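Local structure of quinone oxidoreductase (Coxiella burnetii, 3TQH) at residues 167-175 against 281-290; 16-24 against 297-308. The protein probably reduces quinones with NADPH, as expected for a zinc-binding-dehydrogenase-type quinone oxidoreductase, and is seen with NADPH bound. One frame throughout, in Å; residues are numbered along the deposited sequence.

Contact 1 of 2, residues 167-175 against 281-290; sequences HLAIQLAKQ and LVSEDKLRIE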
ATOM      1  N   HIS A 167      -1.429  -9.529  -2.289  1.00 10.59           N
ATOM      2  CA  HIS A 167      -0.951 -10.293  -3.446  1.00 10.80           C
ATOM      3  C   HIS A 167       0.567 -10.239  -3.581  1.00 11.01           C
ATOM      4  O   HIS A 167       1.179 -11.182  -4.101  1.00 11.82           O
ATOM      5  CB  HIS A 167      -1.659  -9.872  -4.748  1.00 11.34           C
ATOM      6  CG  HIS A 167      -1.063  -8.680  -5.438  1.00 10.59           C
ATOM      7  ND1 HIS A 167      -1.221  -7.390  -4.977  1.00  9.51           N
ATOM      8  CD2 HIS A 167      -0.367  -8.580  -6.595  1.00 11.49           C
ATOM      9  CE1 HIS A 167      -0.624  -6.552  -5.804  1.00  9.95           C
ATOM     10  NE2 HIS A 167      -0.097  -7.248  -6.795  1.00 10.86           N
ATOM     11  N   LEU A 168       1.163  -9.154  -3.093  1.00 10.35           N
ATOM     12  CA  LEU A 168       2.617  -9.025  -3.051  1.00 10.52           C
ATOM     13  C   LEU A 168       3.195  -9.851  -1.903  1.00 10.48           C
ATOM     14  O   LEU A 168       4.187 -10.567  -2.088  1.00 10.93           O
ATOM     15  CB  LEU A 168       3.028  -7.555  -2.922  1.00 10.11           C
ATOM     16  CG  LEU A 168       2.748  -6.692  -4.162  1.00 10.91           C
ATOM     17  CD1 LEU A 168       3.122  -5.228  -3.934  1.00 10.33           C
ATOM     18  CD2 LEU A 168       3.485  -7.236  -5.381  1.00 11.53           C
ATOM     19  N   ALA A 169       2.565  -9.744  -0.729  1.00  9.84           N
ATOM     20  CA  ALA A 169       2.982 -10.470   0.471  1.00  9.90           C
ATOM     21  C   ALA A 169       2.997 -11.971   0.231  1.00 10.48           C
ATOM     22  O   ALA A 169       3.945 -12.658   0.602  1.00 11.39           O
ATOM     23  CB  ALA A 169       2.063 -10.132   1.647  1.00  9.03           C
ATOM     24  N   ILE A 170       1.945 -12.475  -0.402  1.00 10.79           N
ATOM     25  CA  ILE A 170       1.884 -13.884  -0.780  1.00 11.61           C
ATOM     26  C   ILE A 170       3.079 -14.302  -1.628  1.00 12.23           C
ATOM     27  O   ILE A 170       3.680 -15.348  -1.390  1.00 13.30           O
ATOM     28  CB  ILE A 170       0.598 -14.207  -1.566  1.00 12.08           C
ATOM     29  CG1 ILE A 170      -0.611 -14.175  -0.624  1.00 11.57           C
ATOM     30  CG2 ILE A 170       0.732 -15.577  -2.265  1.00 12.20           C
ATOM     31  CD1 ILE A 170      -1.942 -14.317  -1.332  1.00 12.32           C
ATOM     32  N   GLN A 171       3.419 -13.492  -2.620  1.00 12.15           N
ATOM     33  CA  GLN A 171       4.532 -13.826  -3.506  1.00 13.28           C
ATOM     34  C   GLN A 171       5.845 -13.758  -2.745  1.00 13.73           C
ATOM     35  O   GLN A 171       6.685 -14.647  -2.872  1.00 14.82           O
ATOM     36  CB  GLN A 171       4.587 -12.881  -4.691  1.00 13.18           C
ATOM     37  CG  GLN A 171       3.417 -12.995  -5.607  1.00 12.57           C
ATOM     38  CD  GLN A 171       3.450 -11.933  -6.672  1.00 11.72           C
ATOM     39  OE1 GLN A 171       4.156 -12.079  -7.664  1.00 12.60           O
ATOM     40  NE2 GLN A 171       2.695 -10.851  -6.472  1.00  9.90           N
ATOM     41  N   LEU A 172       6.011 -12.699  -1.958  1.00 13.01           N
ATOM     42  CA  LEU A 172       7.206 -12.533  -1.143  1.00 13.46           C
ATOM     43  C   LEU A 172       7.349 -13.641  -0.103  1.00 14.09           C
ATOM     44  O   LEU A 172       8.454 -14.133   0.119  1.00 15.36           O
ATOM     45  CB  LEU A 172       7.232 -11.151  -0.482  1.00 12.55           C
ATOM     46  CG  LEU A 172       7.498  -9.989  -1.452  1.00 12.27           C
ATOM     47  CD1 LEU A 172       7.263  -8.634  -0.775  1.00 10.61           C
ATOM     48  CD2 LEU A 172       8.903 -10.070  -2.045  1.00 11.66           C
ATOM     49  N   ALA A 173       6.239 -14.053   0.507  1.00 13.74           N
ATOM     50  CA  ALA A 173       6.257 -15.143   1.494  1.00 14.44           C
ATOM     51  C   ALA A 173       6.626 -16.486   0.862  1.00 16.24           C
ATOM     52  O   ALA A 173       7.324 -17.286   1.475  1.00 17.36           O
ATOM     53  CB  ALA A 173       4.912 -15.252   2.189  1.00 13.46           C
ATOM     54  N   LYS A 174       6.145 -16.727  -0.356  1.00 17.02           N
ATOM     55  CA  LYS A 174       6.473 -17.934  -1.106  1.00 19.04           C
ATOM     56  C   LYS A 174       7.962 -17.969  -1.432  1.00 20.64           C
ATOM     57  O   LYS A 174       8.612 -19.015  -1.297  1.00 22.15           O
ATOM     58  CB  LYS A 174       5.643 -17.998  -2.395  1.00 19.41           C
ATOM     59  CG  LYS A 174       5.908 -19.217  -3.286  1.00 22.22           C
ATOM     60  CD  LYS A 174       5.242 -20.475  -2.749  1.00 24.11           C
ATOM     61  CE  LYS A 174       5.570 -21.680  -3.627  1.00 27.41           C
ATOM     62  NZ  LYS A 174       5.056 -22.961  -3.055  1.00 29.35           N
ATOM     63  N   GLN A 175       8.502 -16.823  -1.842  1.00 20.56           N
ATOM     64  CA  GLN A 175       9.935 -16.701  -2.137  1.00 22.22           C
ATOM     65  C   GLN A 175      10.820 -16.887  -0.896  1.00 22.57           C
ATOM     66  O   GLN A 175      11.984 -17.246  -1.027  1.00 24.07           O
ATOM     67  CB  GLN A 175      10.241 -15.354  -2.804  1.00 21.94           C
ATOM     68  CG  GLN A 175       9.694 -15.215  -4.222  1.00 23.34           C
ATOM     69  CD  GLN A 175       9.793 -13.788  -4.758  1.00 24.51           C
ATOM     70  OE1 GLN A 175      10.747 -13.062  -4.457  1.00 25.76           O
ATOM     71  NE2 GLN A 175       8.806 -13.385  -5.558  1.00 23.73           N
ATOM     72  N   LEU A 281      13.049  -7.095  -8.562  1.00 21.46           N
ATOM     73  CA  LEU A 281      12.221  -8.294  -8.687  1.00 20.81           C
ATOM     74  C   LEU A 281      11.158  -8.112  -9.755  1.00 20.63           C
ATOM     75  O   LEU A 281      10.971  -8.982 -10.603  1.00 21.36           O
ATOM     76  CB  LEU A 281      11.537  -8.637  -7.355  1.00 19.14           C
ATOM     77  CG  LEU A 281      12.393  -9.114  -6.176  1.00 19.17           C
ATOM     78  CD1 LEU A 281      11.489  -9.468  -4.996  1.00 16.69           C
ATOM     79  CD2 LEU A 281      13.277 -10.302  -6.549  1.00 19.90           C
ATOM     80  N   VAL A 282      10.468  -6.974  -9.721  1.00 20.06           N
ATOM     81  CA  VAL A 282       9.418  -6.704 -10.704  1.00 20.00           C
ATOM     82  C   VAL A 282       9.973  -6.626 -12.126  1.00 22.09           C
ATOM     83  O   VAL A 282       9.367  -7.154 -13.054  1.00 22.48           O
ATOM     84  CB  VAL A 282       8.643  -5.412 -10.387  1.00 19.03           C
ATOM     85  CG1 VAL A 282       7.550  -5.185 -11.427  1.00 18.87           C
ATOM     86  CG2 VAL A 282       8.048  -5.475  -8.992  1.00 17.14           C
ATOM     87  N   SER A 283      11.126  -5.981 -12.290  1.00 23.84           N
ATOM     88  CA  SER A 283      11.758  -5.862 -13.608  1.00 26.36           C
ATOM     89  C   SER A 283      12.258  -7.205 -14.137  1.00 27.91           C
ATOM     90  O   SER A 283      12.301  -7.411 -15.344  1.00 29.67           O
ATOM     91  CB  SER A 283      12.909  -4.855 -13.580  1.00 27.65           C
ATOM     92  OG  SER A 283      13.887  -5.215 -12.621  1.00 28.75           O
ATOM     93  N   GLU A 284      12.628  -8.110 -13.235  1.00 28.06           N
ATOM     94  CA  GLU A 284      13.121  -9.441 -13.610  1.00 29.72           C
ATOM     95  C   GLU A 284      11.996 -10.494 -13.716  1.00 28.96           C
ATOM     96  O   GLU A 284      12.274 -11.693 -13.796  1.00 29.78           O
ATOM     97  CB  GLU A 284      14.196  -9.900 -12.607  1.00 30.22           C
ATOM     98  CG  GLU A 284      15.481  -9.069 -12.651  1.00 32.42           C
ATOM     99  CD  GLU A 284      16.485  -9.422 -11.550  1.00 33.75           C
ATOM    100  OE1 GLU A 284      16.081  -9.975 -10.503  1.00 33.09           O
ATOM    101  OE2 GLU A 284      17.686  -9.127 -11.730  1.00 35.72           O
ATOM    102  N   ASP A 285      10.740 -10.041 -13.729  1.00 27.71           N
ATOM    103  CA  ASP A 285       9.561 -10.924 -13.735  1.00 27.15           C
ATOM    104  C   ASP A 285       9.586 -11.960 -12.594  1.00 26.37           C
ATOM    105  O   ASP A 285       9.123 -13.091 -12.758  1.00 26.71           O
ATOM    106  CB  ASP A 285       9.388 -11.610 -15.109  1.00 29.08           C
ATOM    107  CG  ASP A 285       8.926 -10.643 -16.219  1.00 30.75           C
ATOM    108  OD1 ASP A 285       8.569  -9.481 -15.929  1.00 30.79           O
ATOM    109  OD2 ASP A 285       8.909 -11.058 -17.401  1.00 34.14           O
ATOM    110  N   LYS A 286      10.124 -11.562 -11.441  1.00 25.53           N
ATOM    111  CA  LYS A 286      10.184 -12.425 -10.253  1.00 25.17           C
ATOM    112  C   LYS A 286       9.127 -12.047  -9.218  1.00 22.75           C
ATOM    113  O   LYS A 286       8.906 -12.774  -8.249  1.00 22.01           O
ATOM    114  CB  LYS A 286      11.576 -12.362  -9.616  1.00 26.38           C
ATOM    115  CG  LYS A 286      12.691 -12.937 -10.496  1.00 30.27           C
ATOM    116  CD  LYS A 286      14.047 -12.949  -9.784  1.00 33.30           C
ATOM    117  CE  LYS A 286      14.194 -14.142  -8.828  1.00 35.08           C
ATOM    118  NZ  LYS A 286      14.588 -15.418  -9.516  1.00 37.85           N
ATOM    119  N   LEU A 287       8.493 -10.896  -9.421  1.00 21.65           N
ATOM    120  CA  LEU A 287       7.392 -10.438  -8.584  1.00 19.71           C
ATOM    121  C   LEU A 287       6.403  -9.719  -9.499  1.00 19.57           C
ATOM    122  O   LEU A 287       6.789  -8.823 -10.249  1.00 20.24           O
ATOM    123  CB  LEU A 287       7.915  -9.505  -7.487  1.00 18.78           C
ATOM    124  CG  LEU A 287       6.921  -8.871  -6.504  1.00 17.05           C
ATOM    125  CD1 LEU A 287       6.150  -9.922  -5.704  1.00 15.16           C
ATOM    126  CD2 LEU A 287       7.660  -7.906  -5.563  1.00 16.09           C
ATOM    127  N   ARG A 288       5.139 -10.124  -9.455  1.00 19.11           N
ATOM    128  CA  ARG A 288       4.110  -9.513 -10.293  1.00 19.11           C
ATOM    129  C   ARG A 288       3.366  -8.450  -9.516  1.00 17.79           C
ATOM    130  O   ARG A 288       2.931  -8.701  -8.391  1.00 16.82           O
ATOM    131  CB  ARG A 288       3.093 -10.549 -10.758  1.00 19.55           C
ATOM    132  CG  ARG A 288       2.088  -9.969 -11.734  1.00 20.71           C
ATOM    133  CD  ARG A 288       0.835 -10.800 -11.878  1.00 21.30           C
ATOM    134  NE  ARG A 288      -0.169 -10.066 -12.641  1.00 22.42           N
ATOM    135  CZ  ARG A 288      -0.111  -9.829 -13.953  1.00 24.46           C
ATOM    136  NH1 ARG A 288       0.903 -10.277 -14.688  1.00 25.54           N
ATOM    137  NH2 ARG A 288      -1.083  -9.139 -14.539  1.00 25.25           N
ATOM    138  N   ILE A 289       3.224  -7.272 -10.124  1.00 25.65           N
ATOM    139  CA  ILE A 289       2.311  -6.247  -9.638  1.00 23.19           C
ATOM    140  C   ILE A 289       1.059  -6.315 -10.499  1.00 23.09           C
ATOM    141  O   ILE A 289       1.092  -5.989 -11.689  1.00 24.06           O
ATOM    142  CB  ILE A 289       2.892  -4.822  -9.729  1.00 21.91           C
ATOM    143  CG1 ILE A 289       4.307  -4.773  -9.163  1.00 22.81           C
ATOM    144  CG2 ILE A 289       1.992  -3.847  -8.974  1.00 20.27           C
ATOM    145  CD1 ILE A 289       4.879  -3.385  -9.097  1.00 22.42           C
ATOM    146  N   GLU A 290      -0.032  -6.764  -9.894  1.00 22.35           N
ATOM    147  CA  GLU A 290      -1.317  -6.860 -10.556  1.00 22.37           C
ATOM    148  C   GLU A 290      -1.984  -5.496 -10.552  1.00 20.32           C
ATOM    149  O   GLU A 290      -2.395  -5.003  -9.508  1.00 18.87           O
ATOM    150  CB  GLU A 290      -2.203  -7.881  -9.831  1.00 22.98           C
ATOM    151  CG  GLU A 290      -3.634  -7.984 -10.347  1.00 23.72           C
ATOM    152  CD  GLU A 290      -3.718  -8.451 -11.786  1.00 26.50           C
ATOM    153  OE1 GLU A 290      -2.796  -9.160 -12.246  1.00 27.46           O
ATOM    154  OE2 GLU A 290      -4.720  -8.114 -12.454  1.00 28.34           O
TER
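The extended chain from Leu287 to Glu290, which follows helix 272-283, runs antiparallel to helix 164-175. The backbones draw closest at Gln171 and Leu287, whose CA atoms are 6.7 Å apart, and the gap widens towards His167 and Glu290. A Schellman motif ends helix 272-283: Asp285 has positive phi, and Lys286 N reaches back to Leu281 O. The turn sends the chain alongside residues 167-175.

The amide of Gln171 grips both backbone polar atoms of Arg288. Gln171 OE1 accepts from Arg288 N at 2.8 Å, and Gln171 NE2 donates to Arg288 O at 2.9 Å. The second bond is nearly straight (172°) and falls on a lone pair of the carbonyl. NE2 also donates to His167 O, one turn back. Both NE2 acceptors lie close to the amide plane, and the three bonds together fix the amide's rotation about chi3.

Helix 164-175 begins in what fits a Rossmann-type glycine-rich turn; Gly164 and Val165, at its start, bind NADPH. The 281-290 segment leads from this half of the protein to strand 291-295 of the mixed sheet. His167 joins the two regions. His167 NE2 accepts from Glu290 N at 3.1 Å, with the donor tilted 30° from the ring plane. Its ND1 bonds to Gly163 O, so the ring links the start of the helix to the departing chain.

Leu287 CG stands anti to the backbone N (chi1 178°), and Leu287 CD1 packs against Gln171 CB and the amide carbon Gln171 CD, both at 3.5 Å. Leu287 CD1 also meets Leu168 CD2 at 3.8 Å; these two side chains cross at about a right angle. Further along, Leu172 CD2 meets Leu281 CD1 at 4.0 Å. At the exposed edge Arg288 NE and NH2 both hold Glu290 OE1, a salt bridge inside 281-290.

Contact 2 of 2, residues 16-24 against 297-308; sequences GPPKVLKLV and LSEAVTAHELLE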
ATOM      1  N   GLY A  16     -16.219  13.374   3.222  1.00 22.52           N
ATOM      2  CA  GLY A  16     -17.494  12.814   2.806  1.00 23.05           C
ATOM      3  C   GLY A  16     -17.326  11.638   1.881  1.00 21.14           C
ATOM      4  O   GLY A  16     -16.269  11.028   1.854  1.00 19.46           O
ATOM      5  N   PRO A  17     -18.379  11.315   1.116  1.00 21.81           N
ATOM      6  CA  PRO A  17     -18.339  10.245   0.128  1.00 20.52           C
ATOM      7  C   PRO A  17     -17.451  10.597  -1.064  1.00 19.56           C
ATOM      8  O   PRO A  17     -17.006  11.740  -1.178  1.00 19.97           O
ATOM      9  CB  PRO A  17     -19.802  10.133  -0.333  1.00 22.17           C
ATOM     10  CG  PRO A  17     -20.603  10.862   0.672  1.00 24.13           C
ATOM     11  CD  PRO A  17     -19.714  11.935   1.187  1.00 24.15           C
ATOM     12  N   PRO A  18     -17.211   9.626  -1.962  1.00 18.73           N
ATOM     13  CA  PRO A  18     -16.351   9.829  -3.133  1.00 18.14           C
ATOM     14  C   PRO A  18     -16.687  11.050  -4.000  1.00 19.68           C
ATOM     15  O   PRO A  18     -15.791  11.623  -4.612  1.00 19.17           O
ATOM     16  CB  PRO A  18     -16.537   8.532  -3.922  1.00 17.85           C
ATOM     17  CG  PRO A  18     -16.797   7.505  -2.864  1.00 17.35           C
ATOM     18  CD  PRO A  18     -17.606   8.212  -1.813  1.00 18.27           C
ATOM     19  N   LYS A  19     -17.960  11.439  -4.042  1.00 21.92           N
ATOM     20  CA  LYS A  19     -18.406  12.596  -4.832  1.00 23.89           C
ATOM     21  C   LYS A  19     -17.721  13.921  -4.466  1.00 23.98           C
ATOM     22  O   LYS A  19     -17.785  14.876  -5.252  1.00 25.20           O
ATOM     23  CB  LYS A  19     -19.930  12.791  -4.710  1.00 26.55           C
ATOM     24  CG  LYS A  19     -20.786  11.965  -5.677  1.00 28.75           C
ATOM     25  CD  LYS A  19     -22.182  12.579  -5.833  1.00 32.89           C
ATOM     26  CE  LYS A  19     -23.174  11.603  -6.470  1.00 35.01           C
ATOM     27  NZ  LYS A  19     -24.462  12.273  -6.862  1.00 37.74           N
ATOM     28  N   VAL A  20     -17.100  13.993  -3.283  1.00 22.77           N
ATOM     29  CA  VAL A  20     -16.418  15.223  -2.833  1.00 23.01           C
ATOM     30  C   VAL A  20     -15.080  15.467  -3.537  1.00 21.67           C
ATOM     31  O   VAL A  20     -14.506  16.546  -3.416  1.00 22.39           O
ATOM     32  CB  VAL A  20     -16.175  15.254  -1.294  1.00 22.80           C
ATOM     33  CG1 VAL A  20     -17.484  15.092  -0.541  1.00 24.08           C
ATOM     34  CG2 VAL A  20     -15.171  14.198  -0.876  1.00 20.27           C
ATOM     35  N   LEU A  21     -14.581  14.465  -4.257  1.00 20.08           N
ATOM     36  CA  LEU A  21     -13.367  14.621  -5.049  1.00 19.05           C
ATOM     37  C   LEU A  21     -13.650  15.464  -6.286  1.00 20.80           C
ATOM     38  O   LEU A  21     -14.640  15.234  -6.976  1.00 22.12           O
ATOM     39  CB  LEU A  21     -12.836  13.259  -5.476  1.00 17.12           C
ATOM     40  CG  LEU A  21     -12.332  12.326  -4.376  1.00 14.89           C
ATOM     41  CD1 LEU A  21     -11.704  11.101  -5.010  1.00 13.59           C
ATOM     42  CD2 LEU A  21     -11.337  13.008  -3.484  1.00 13.66           C
ATOM     43  N   LYS A  22     -12.781  16.433  -6.560  1.00 21.31           N
ATOM     44  CA  LYS A  22     -12.940  17.318  -7.715  1.00 23.41           C
ATOM     45  C   LYS A  22     -11.621  17.470  -8.468  1.00 22.73           C
ATOM     46  O   LYS A  22     -10.556  17.570  -7.853  1.00 21.44           O
ATOM     47  CB  LYS A  22     -13.408  18.707  -7.274  1.00 25.67           C
ATOM     48  CG  LYS A  22     -14.457  18.716  -6.168  1.00 27.57           C
ATOM     49  CD  LYS A  22     -14.968  20.130  -5.890  1.00 31.49           C
ATOM     50  CE  LYS A  22     -13.971  20.945  -5.075  1.00 31.92           C
ATOM     51  NZ  LYS A  22     -14.198  22.407  -5.231  1.00 35.27           N
ATOM     52  N   LEU A  23     -11.703  17.489  -9.797  1.00 23.70           N
ATOM     53  CA  LEU A  23     -10.559  17.835 -10.632  1.00 23.86           C
ATOM     54  C   LEU A  23     -10.503  19.354 -10.662  1.00 25.76           C
ATOM     55  O   LEU A  23     -11.431  20.003 -11.131  1.00 27.81           O
ATOM     56  CB  LEU A  23     -10.706  17.261 -12.047  1.00 24.48           C
ATOM     57  CG  LEU A  23      -9.474  17.329 -12.959  1.00 24.34           C
ATOM     58  CD1 LEU A  23      -8.365  16.436 -12.433  1.00 22.14           C
ATOM     59  CD2 LEU A  23      -9.834  16.937 -14.380  1.00 25.41           C
ATOM     60  N   VAL A  24      -9.410  19.909 -10.146  1.00 25.43           N
ATOM     61  CA  VAL A  24      -9.304  21.338  -9.861  1.00 27.35           C
ATOM     62  C   VAL A  24      -8.008  21.912 -10.429  1.00 27.65           C
ATOM     63  O   VAL A  24      -6.982  21.231 -10.472  1.00 26.14           O
ATOM     64  CB  VAL A  24      -9.368  21.575  -8.321  1.00 27.06           C
ATOM     65  CG1 VAL A  24      -8.619  22.827  -7.904  1.00 28.37           C
ATOM     66  CG2 VAL A  24     -10.808  21.636  -7.853  1.00 28.06           C
ATOM     67  N   LEU A 297      -7.310  10.806 -13.902  1.00 19.05           N
ATOM     68  CA  LEU A 297      -7.662  11.623 -12.723  1.00 18.35           C
ATOM     69  C   LEU A 297      -9.121  12.076 -12.789  1.00 19.45           C
ATOM     70  O   LEU A 297      -9.799  12.182 -11.770  1.00 18.84           O
ATOM     71  CB  LEU A 297      -6.755  12.852 -12.601  1.00 18.38           C
ATOM     72  CG  LEU A 297      -5.317  12.601 -12.154  1.00 17.20           C
ATOM     73  CD1 LEU A 297      -4.504  13.873 -12.240  1.00 17.83           C
ATOM     74  CD2 LEU A 297      -5.283  12.041 -10.744  1.00 16.23           C
ATOM     75  N   SER A 298      -9.581  12.339 -14.004  1.00 21.23           N
ATOM     76  CA  SER A 298     -10.981  12.662 -14.278  1.00 22.97           C
ATOM     77  C   SER A 298     -11.992  11.642 -13.723  1.00 22.40           C
ATOM     78  O   SER A 298     -13.155  11.981 -13.497  1.00 23.42           O
ATOM     79  CB  SER A 298     -11.165  12.790 -15.787  1.00 25.02           C
ATOM     80  OG  SER A 298     -12.514  12.628 -16.142  1.00 28.08           O
ATOM     81  N   GLU A 299     -11.547  10.400 -13.527  1.00 21.03           N
ATOM     82  CA  GLU A 299     -12.393   9.315 -13.037  1.00 20.52           C
ATOM     83  C   GLU A 299     -12.174   9.019 -11.548  1.00 18.30           C
ATOM     84  O   GLU A 299     -12.462   7.910 -11.087  1.00 17.78           O
ATOM     85  CB  GLU A 299     -12.098   8.038 -13.826  1.00 20.97           C
ATOM     86  CG  GLU A 299     -12.196   8.155 -15.336  1.00 23.88           C
ATOM     87  CD  GLU A 299     -11.774   6.863 -16.022  1.00 25.95           C
ATOM     88  OE1 GLU A 299     -12.662   6.049 -16.349  1.00 29.88           O
ATOM     89  OE2 GLU A 299     -10.559   6.639 -16.208  1.00 25.74           O
ATOM     90  N   ALA A 300     -11.678   9.997 -10.794  1.00 17.18           N
ATOM     91  CA  ALA A 300     -11.316   9.774  -9.391  1.00 15.51           C
ATOM     92  C   ALA A 300     -12.491   9.295  -8.528  1.00 15.52           C
ATOM     93  O   ALA A 300     -12.330   8.393  -7.709  1.00 14.70           O
ATOM     94  CB  ALA A 300     -10.698  11.030  -8.788  1.00 14.96           C
ATOM     95  N   VAL A 301     -13.664   9.900  -8.707  1.00 16.88           N
ATOM     96  CA  VAL A 301     -14.846   9.520  -7.926  1.00 17.26           C
ATOM     97  C   VAL A 301     -15.142   8.031  -8.104  1.00 16.93           C
ATOM     98  O   VAL A 301     -15.235   7.290  -7.128  1.00 16.17           O
ATOM     99  CB  VAL A 301     -16.086  10.367  -8.308  1.00 19.27           C
ATOM    100  CG1 VAL A 301     -17.347   9.785  -7.694  1.00 19.69           C
ATOM    101  CG2 VAL A 301     -15.890  11.823  -7.872  1.00 19.52           C
ATOM    102  N   THR A 302     -15.263   7.608  -9.359  1.00 17.72           N
ATOM    103  CA  THR A 302     -15.470   6.211  -9.715  1.00 18.00           C
ATOM    104  C   THR A 302     -14.420   5.299  -9.086  1.00 16.20           C
ATOM    105  O   THR A 302     -14.756   4.269  -8.491  1.00 15.90           O
ATOM    106  CB  THR A 302     -15.421   6.034 -11.245  1.00 19.49           C
ATOM    107  OG1 THR A 302     -16.350   6.937 -11.854  1.00 22.39           O
ATOM    108  CG2 THR A 302     -15.778   4.616 -11.646  1.00 20.20           C
ATOM    109  N   ALA A 303     -13.158   5.694  -9.223  1.00 15.23           N
ATOM    110  CA  ALA A 303     -12.021   4.943  -8.689  1.00 14.02           C
ATOM    111  C   ALA A 303     -12.119   4.740  -7.183  1.00 13.30           C
ATOM    112  O   ALA A 303     -11.879   3.641  -6.679  1.00 13.03           O
ATOM    113  CB  ALA A 303     -10.708   5.657  -9.032  1.00 13.29           C
ATOM    114  N   HIS A 304     -12.466   5.806  -6.473  1.00 13.28           N
ATOM    115  CA  HIS A 304     -12.625   5.748  -5.023  1.00 13.14           C
ATOM    116  C   HIS A 304     -13.824   4.905  -4.580  1.00 13.73           C
ATOM    117  O   HIS A 304     -13.746   4.212  -3.563  1.00 13.58           O
ATOM    118  CB  HIS A 304     -12.692   7.163  -4.426  1.00 13.54           C
ATOM    119  CG  HIS A 304     -11.404   7.608  -3.811  1.00 12.97           C
ATOM    120  ND1 HIS A 304     -11.338   8.218  -2.578  1.00 14.75           N
ATOM    121  CD2 HIS A 304     -10.126   7.491  -4.242  1.00 12.56           C
ATOM    122  CE1 HIS A 304     -10.076   8.473  -2.282  1.00 14.29           C
ATOM    123  NE2 HIS A 304      -9.321   8.039  -3.276  1.00 13.17           N
ATOM    124  N   GLU A 305     -14.913   4.949  -5.343  1.00 14.79           N
ATOM    125  CA  GLU A 305     -16.070   4.079  -5.091  1.00 16.10           C
ATOM    126  C   GLU A 305     -15.680   2.603  -5.200  1.00 15.82           C
ATOM    127  O   GLU A 305     -16.088   1.785  -4.383  1.00 15.57           O
ATOM    128  CB  GLU A 305     -17.211   4.370  -6.078  1.00 17.85           C
ATOM    129  CG  GLU A 305     -17.853   5.755  -5.960  1.00 19.35           C
ATOM    130  CD  GLU A 305     -18.853   6.041  -7.077  1.00 22.58           C
ATOM    131  OE1 GLU A 305     -19.154   5.121  -7.872  1.00 24.06           O
ATOM    132  OE2 GLU A 305     -19.346   7.189  -7.163  1.00 24.71           O
ATOM    133  N   LEU A 306     -14.891   2.272  -6.224  1.00 15.99           N
ATOM    134  CA  LEU A 306     -14.438   0.900  -6.432  1.00 16.29           C
ATOM    135  C   LEU A 306     -13.505   0.473  -5.305  1.00 15.06           C
ATOM    136  O   LEU A 306     -13.684  -0.589  -4.716  1.00 15.34           O
ATOM    137  CB  LEU A 306     -13.737   0.756  -7.790  1.00 16.71           C
ATOM    138  CG  LEU A 306     -13.319  -0.659  -8.214  1.00 18.10           C
ATOM    139  CD1 LEU A 306     -14.521  -1.613  -8.238  1.00 19.09           C
ATOM    140  CD2 LEU A 306     -12.617  -0.639  -9.578  1.00 19.30           C
ATOM    141  N   LEU A 307     -12.527   1.319  -4.999  1.00 14.05           N
ATOM    142  CA  LEU A 307     -11.570   1.054  -3.922  1.00 13.31           C
ATOM    143  C   LEU A 307     -12.247   0.826  -2.555  1.00 13.64           C
ATOM    144  O   LEU A 307     -11.847  -0.068  -1.804  1.00 13.39           O
ATOM    145  CB  LEU A 307     -10.571   2.209  -3.820  1.00 12.48           C
ATOM    146  CG  LEU A 307      -9.324   1.993  -2.953  1.00 12.51           C
ATOM    147  CD1 LEU A 307      -8.398   0.962  -3.589  1.00 11.59           C
ATOM    148  CD2 LEU A 307      -8.594   3.328  -2.723  1.00 12.49           C
ATOM    149  N   GLU A 308     -13.261   1.640  -2.246  1.00 14.19           N
ATOM    150  CA  GLU A 308     -13.981   1.551  -0.961  1.00 14.88           C
ATOM    151  C   GLU A 308     -14.836   0.304  -0.780  1.00 15.26           C
ATOM    152  O   GLU A 308     -15.259   0.019   0.339  1.00 15.87           O
ATOM    153  CB  GLU A 308     -14.864   2.789  -0.721  1.00 15.74           C
ATOM    154  CG  GLU A 308     -14.232   3.789   0.205  1.00 17.12           C
ATOM    155  CD  GLU A 308     -15.149   4.910   0.589  1.00 19.77           C
ATOM    156  OE1 GLU A 308     -15.573   5.646  -0.320  1.00 21.84           O
ATOM    157  OE2 GLU A 308     -15.435   5.066   1.797  1.00 22.56           O
TER
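Leu297 CB lies against Leu23 CD1 at 3.9 Å, and the two side chains cross at about a right angle. Ser298 adds a looser backbone contact to the other methyl of Leu23. Helix 300-308 then starts, nearly antiparallel to strand 21-24 (150° between their directions). It packs on the antiparallel pair of strands 6-12 and 21-27, with Ile10 of strand 6-12 beside Leu21, Leu23 and Ala300. Ala300 CB touches Leu21 CD1. Val301 follows: chi1 169° turns both its methyls to Pro18 O. Val301 CG2 is the nearer, 3.3 Å from Pro18 O, and also meets Leu21 O and CB.

One turn on, His304 offers a ring face to Leu21. Leu21 CD1 stands 3.8 Å from the centroid of the His304 ring and 15° off its normal, a CH-pi contact. Glu305 lays CG on Pro18 CB at 3.7 Å. Glu308 brings OE1 to Pro18 CG at 3.4 Å.

No hydrogen bond crosses between the two segments. Mostly apolar groups meet, joined by the carbonyl oxygens of Pro18 and Leu21 and by Glu308 OE1. Arg53 NH2 of helix 47-53 bonds His304 ND1 and forms a salt bridge with Glu308 OE1; Tyr108 OH bonds His304 NE2. With these polar ends turned to residues beyond the pair, 16-24 and 297-308 hold together by shape and apolar burial.

The two contacts lie on opposite sides of the chain's centre, 29 Å apart between centres and about 10 Å between nearest atoms. Contact 1 is nested along the chain inside contact 2: the order is 16-24, 167-175, 281-290, 297-308. Contact 1 joins helix 164-175, beside the parallel sheet, to the chain leaving that region. Strand 291-295 of the mixed sheet then carries the chain on to contact 2. There the late helix 300-308 meets the early strands 6-12 and 21-27. The side chains of His167 and Glu308 are about 7 and 9 Å from the bound NADPH. The cofactor thus has one contact on its nucleotide-binding side and one near the N-terminal strands.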